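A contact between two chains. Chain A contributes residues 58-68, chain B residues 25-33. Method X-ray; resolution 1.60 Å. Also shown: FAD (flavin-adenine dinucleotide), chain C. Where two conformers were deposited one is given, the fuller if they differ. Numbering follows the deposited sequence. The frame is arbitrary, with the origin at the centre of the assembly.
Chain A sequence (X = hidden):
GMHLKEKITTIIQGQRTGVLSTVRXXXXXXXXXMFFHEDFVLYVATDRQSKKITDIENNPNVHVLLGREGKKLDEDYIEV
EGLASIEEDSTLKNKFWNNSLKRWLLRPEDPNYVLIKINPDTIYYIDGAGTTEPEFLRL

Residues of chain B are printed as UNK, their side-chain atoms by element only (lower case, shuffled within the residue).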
# COMPACT_ATOMS: atom_id res chain seq x y z
N ASN A 58 0.67 16.68 -8.71
CA ASN A 58 0.96 16.26 -10.10
C ASN A 58 -0.05 15.24 -10.77
O ASN A 58 -0.26 15.20 -11.98
CB ASN A 58 2.43 15.77 -10.14
CG ASN A 58 3.44 16.94 -9.98
OD1 ASN A 58 3.53 17.83 -10.87
ND2 ASN A 58 4.17 16.96 -8.87
N ASN A 59 -0.74 14.50 -9.94
CA ASN A 59 -1.72 13.56 -10.43
C ASN A 59 -2.63 13.35 -9.26
O ASN A 59 -2.22 12.84 -8.23
CB ASN A 59 -1.03 12.22 -10.83
CG ASN A 59 -2.01 11.18 -11.36
OD1 ASN A 59 -3.19 11.14 -10.98
ND2 ASN A 59 -1.51 10.26 -12.18
N PRO A 60 -3.93 13.73 -9.39
CA PRO A 60 -4.78 13.68 -8.21
C PRO A 60 -5.37 12.29 -7.86
O PRO A 60 -6.05 12.16 -6.83
CB PRO A 60 -5.95 14.62 -8.58
CG PRO A 60 -6.10 14.50 -10.03
CD PRO A 60 -4.62 14.29 -10.57
N ASN A 61 -5.11 11.30 -8.71
CA ASN A 61 -5.72 9.95 -8.50
C ASN A 61 -4.98 9.22 -7.41
O ASN A 61 -3.75 9.14 -7.45
CB ASN A 61 -5.60 9.13 -9.77
CG ASN A 61 -6.43 9.71 -10.89
OD1 ASN A 61 -5.92 10.47 -11.72
ND2 ASN A 61 -7.68 9.38 -10.90
N VAL A 62 -5.73 8.75 -6.43
CA VAL A 62 -5.11 8.02 -5.30
C VAL A 62 -5.86 6.74 -5.04
O VAL A 62 -6.96 6.52 -5.53
CB VAL A 62 -5.13 8.87 -3.99
CG1 VAL A 62 -4.35 10.17 -4.22
CG2 VAL A 62 -6.55 9.15 -3.49
N HIS A 63 -5.22 5.86 -4.30
CA HIS A 63 -5.80 4.55 -3.99
C HIS A 63 -5.57 4.34 -2.49
O HIS A 63 -4.51 4.69 -1.96
CB HIS A 63 -5.07 3.50 -4.81
CG HIS A 63 -5.60 2.12 -4.64
ND1 HIS A 63 -5.18 1.31 -3.59
CD2 HIS A 63 -6.56 1.43 -5.29
CE1 HIS A 63 -5.82 0.16 -3.66
NE2 HIS A 63 -6.67 0.20 -4.68
N VAL A 64 -6.56 3.81 -1.79
CA VAL A 64 -6.49 3.54 -0.34
C VAL A 64 -6.81 2.08 -0.08
O VAL A 64 -7.76 1.57 -0.62
CB VAL A 64 -7.48 4.44 0.42
CG1 VAL A 64 -7.53 4.06 1.91
CG2 VAL A 64 -7.10 5.90 0.27
N LEU A 65 -6.00 1.44 0.77
CA LEU A 65 -6.29 0.14 1.37
C LEU A 65 -6.50 0.40 2.84
O LEU A 65 -5.67 1.04 3.50
CB LEU A 65 -5.15 -0.89 1.21
CG LEU A 65 -4.80 -1.24 -0.21
CD1 LEU A 65 -3.56 -2.11 -0.17
CD2 LEU A 65 -5.97 -2.09 -0.75
N LEU A 66 -7.64 -0.04 3.38
CA LEU A 66 -7.95 0.27 4.80
C LEU A 66 -8.77 -0.84 5.44
O LEU A 66 -9.70 -1.35 4.84
CB LEU A 66 -8.74 1.59 4.90
CG LEU A 66 -9.16 2.12 6.28
CD1 LEU A 66 -7.91 2.57 7.05
CD2 LEU A 66 -10.09 3.31 6.09
N GLY A 67 -8.40 -1.21 6.67
CA GLY A 67 -9.25 -2.10 7.48
C GLY A 67 -8.57 -3.33 8.02
O GLY A 67 -9.08 -3.98 8.95
N ARG A 68 -7.46 -3.70 7.41
CA ARG A 68 -6.81 -4.94 7.82
C ARG A 68 -5.80 -4.70 8.95
O ARG A 68 -5.25 -3.60 9.07
CB ARG A 68 -6.20 -5.65 6.58
CG ARG A 68 -4.70 -5.72 6.58
CD ARG A 68 -4.20 -6.73 5.52
NE ARG A 68 -3.37 -7.73 6.16
CZ ARG A 68 -3.86 -8.89 6.61
NH1 ARG A 68 -3.07 -9.76 7.21
NH2 ARG A 68 -5.14 -9.16 6.42
N UNK B 25 -3.19 2.12 -15.61
CA UNK B 25 -3.86 3.15 -16.40
C UNK B 25 -3.63 4.56 -15.84
O UNK B 25 -4.58 5.35 -15.69
n UNK B 25 -6.61 0.84 -16.80
c UNK B 25 -5.36 2.86 -16.45
o UNK B 25 -5.06 1.44 -18.33
c UNK B 25 -5.67 1.66 -17.27
N UNK B 26 -2.38 4.85 -15.47
CA UNK B 26 -2.00 6.18 -15.00
C UNK B 26 -2.64 6.51 -13.61
O UNK B 26 -2.82 7.66 -13.22
c UNK B 26 -2.43 7.17 -16.07
o UNK B 26 -2.03 9.42 -16.73
c UNK B 26 -1.61 8.44 -16.06
o UNK B 26 -0.54 8.47 -15.41
N UNK B 27 -2.98 5.46 -12.86
CA UNK B 27 -3.48 5.62 -11.49
C UNK B 27 -2.78 4.58 -10.61
O UNK B 27 -2.37 3.53 -11.11
n UNK B 27 -9.16 4.56 -12.40
c UNK B 27 -7.65 4.61 -12.30
c UNK B 27 -4.98 5.35 -11.44
c UNK B 27 -5.75 6.28 -12.36
c UNK B 27 -7.24 6.05 -12.21
N UNK B 28 -2.59 4.89 -9.32
CA UNK B 28 -1.93 3.92 -8.46
C UNK B 28 -2.90 2.80 -8.03
O UNK B 28 -4.12 2.99 -7.90
c UNK B 28 -3.15 6.05 -8.60
c UNK B 28 -2.68 5.79 -7.13
c UNK B 28 -1.53 4.75 -7.23
N UNK B 29 -2.33 1.62 -7.84
CA UNK B 29 -3.09 0.48 -7.31
C UNK B 29 -2.22 -0.26 -6.33
O UNK B 29 -1.05 -0.55 -6.63
c UNK B 29 -3.48 -0.48 -8.41
n UNK B 29 -5.77 -3.08 -7.20
c UNK B 29 -4.25 -1.65 -7.89
c UNK B 29 -5.59 -1.82 -7.70
c UNK B 29 -4.58 -3.66 -7.06
n UNK B 29 -3.65 -2.82 -7.46
N UNK B 30 -2.80 -0.68 -5.22
CA UNK B 30 -2.05 -1.40 -4.21
C UNK B 30 -2.82 -2.64 -3.78
O UNK B 30 -4.03 -2.60 -3.67
c UNK B 30 -1.83 -0.54 -2.98
o UNK B 30 -0.93 0.51 -3.27
N UNK B 31 -2.10 -3.70 -3.48
CA UNK B 31 -2.73 -4.95 -3.04
C UNK B 31 -1.86 -5.56 -1.94
O UNK B 31 -0.62 -5.48 -1.99
c UNK B 31 -2.85 -5.93 -4.21
N UNK B 32 -2.50 -6.18 -0.96
CA UNK B 32 -1.77 -7.03 -0.02
C UNK B 32 -1.28 -8.27 -0.76
O UNK B 32 -2.02 -8.87 -1.54
c UNK B 32 -2.67 -7.43 1.18
c UNK B 32 -3.96 -4.02 3.44
c UNK B 32 -2.63 -4.42 3.48
c UNK B 32 -4.89 -4.69 2.66
c UNK B 32 -4.48 -5.81 1.91
c UNK B 32 -3.14 -6.24 1.98
c UNK B 32 -2.23 -5.54 2.75
N UNK B 33 -0.05 -8.68 -0.48
CA UNK B 33 0.57 -9.85 -1.13
C UNK B 33 1.55 -10.47 -0.11
O UNK B 33 2.13 -9.74 0.74
c UNK B 33 1.33 -9.53 -2.44
c UNK B 33 -0.11 -10.25 -5.90
c UNK B 33 0.48 -8.75 -3.44
se UNK B 33 -0.90 -9.81 -4.23
PA FAD C . -7.43 -8.96 -9.68
O1A FAD C . -6.78 -9.23 -11.03
O2A FAD C . -8.19 -10.15 -9.12
O5B FAD C . -8.58 -7.79 -9.78
C5B FAD C . -9.11 -7.32 -8.56
C4B FAD C . -8.80 -5.84 -8.59
O4B FAD C . -9.66 -5.22 -9.56
C3B FAD C . -9.06 -5.23 -7.21
O3B FAD C . -7.84 -5.03 -6.50
C2B FAD C . -9.87 -3.98 -7.56
O2B FAD C . -9.02 -2.85 -7.68
C1B FAD C . -10.50 -4.27 -8.92
N9A FAD C . -11.86 -4.86 -8.77
C8A FAD C . -12.32 -5.59 -7.69
N7A FAD C . -13.60 -5.95 -7.92
C5A FAD C . -13.98 -5.47 -9.12
C6A FAD C . -15.19 -5.57 -9.81
N6A FAD C . -16.28 -5.96 -9.13
N1A FAD C . -15.29 -4.96 -11.04
C2A FAD C . -14.21 -4.28 -11.59
N3A FAD C . -13.00 -4.19 -10.90
C4A FAD C . -12.89 -4.79 -9.68
N1 FAD C . -3.14 -12.68 -3.96
C2 FAD C . -2.15 -13.36 -4.65
O2 FAD C . -2.40 -13.61 -5.83
N3 FAD C . -0.94 -13.66 -4.06
C4 FAD C . -0.71 -13.34 -2.74
O4 FAD C . 0.40 -13.63 -2.21
C4X FAD C . -1.73 -12.71 -1.99
N5 FAD C . -1.50 -12.41 -0.66
C5X FAD C . -2.52 -11.79 0.06
C6 FAD C . -2.26 -11.52 1.41
C7 FAD C . -3.27 -10.87 2.12
C7M FAD C . -3.02 -10.57 3.58
C8 FAD C . -4.49 -10.51 1.51
C8M FAD C . -5.60 -9.78 2.25
C9 FAD C . -4.71 -10.74 0.14
C9A FAD C . -3.71 -11.41 -0.59
N10 FAD C . -3.91 -11.68 -1.94
C10 FAD C . -2.91 -12.36 -2.64
C1' FAD C . -5.09 -11.21 -2.72
C2' FAD C . -4.84 -9.90 -3.49
O2' FAD C . -4.48 -8.84 -2.60
C3' FAD C . -6.15 -9.50 -4.17
O3' FAD C . -6.53 -10.61 -5.01
C4' FAD C . -5.99 -8.24 -5.00
O4' FAD C . -7.28 -7.70 -5.43
C5' FAD C . -5.13 -8.52 -6.25
O5' FAD C . -5.06 -7.34 -7.03
P FAD C . -5.17 -7.58 -8.62
O1P FAD C . -5.37 -6.26 -9.36
O2P FAD C . -4.10 -8.50 -9.14
O3P FAD C . -6.54 -8.40 -8.52
O HOH W 1 0.92 10.44 -13.60

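Position 25 carries four side-chain atoms: two carbons, the second bonded to one oxygen and one nitrogen. That is a carboxamide one carbon from CA, hence B:Asn25; it does not reach this stretch of chain A.

Position 26 has the same skeleton, but its second carbon bears two oxygens, a carboxylate: B:Asp26. Its backbone O accepts a hydrogen bond from A:Asn59 ND2 (3.1 Å, angle 165°). Water 1 adds a second link, donating to B:Asp26 OD1 (3.0 Å) and accepting from A:Asn59 ND2 (2.8 Å). The A:Asn59 side chain is held from within its own chain as well, since A:Asn61 N donates to A:Asn59 OD1 at 3.0 Å.

At position 27, four carbons run in an unbranched row to a terminal nitrogen, which identifies B:Lys27. Its CB points sideways, and the chain passes alongside A:Asn61.

Position 28 shows three carbons closing a ring onto the backbone N, which only proline does: B:Pro28. Its CD lies 3.4 Å from A:Asn61 O and its CG 3.8 Å from A:Val62 CA, so the ring packs against backbone.

Position 29 has one carbon followed by a five-membered ring of three carbons and two nitrogens, an imidazole: B:His29. Its CA sits over one face of the A:His63 ring, 4.2 Å from the centroid and 15° off the normal, a CH-pi contact. B:His29 CB points away from this stretch of chain A, and B:His29 NE2 donates to FAD O3B at 2.9 Å. The two imidazoles meet obliquely, with centroids 4.9 Å apart and planes at 50°.

Position 30 has one carbon and one oxygen, making it B:Ser30. Its CB is 3.7 Å from A:Leu65 CD1, and its backbone O is 3.3 Å from A:His63 CE1.

Position 31 has a lone carbon, B:Ala31, directed away from this stretch of chain A.

Position 32 has one carbon and a six-carbon ring without a hydroxyl: B:Phe32. A:Arg68 CD covers one face (3.3 Å from the centroid, 7° off the normal) and A:Leu65 CD1 the opposite face (4.2 Å, 15°). The guanidinium is farther off, with A:Arg68 CZ 5.4 Å from the centroid, so any cation-pi attraction is weak.

Position 33 contains two carbons, selenium and a final carbon, unbranched: selenomethionine, B:Met33. It makes no contact with this stretch of chain A.

The two strands run nearly parallel, 10° apart, with A:His63 opposite B:His29. Their axes come within 5.8 Å, and the two stretches together bury 608 Å², chiefly through side chains packed against backbone and rings. One direct hydrogen bond secures the end at A:Asn59; the clasped B:Phe32 ring anchors the other.

Chain B, residues 25-33: NDKPHSAFM
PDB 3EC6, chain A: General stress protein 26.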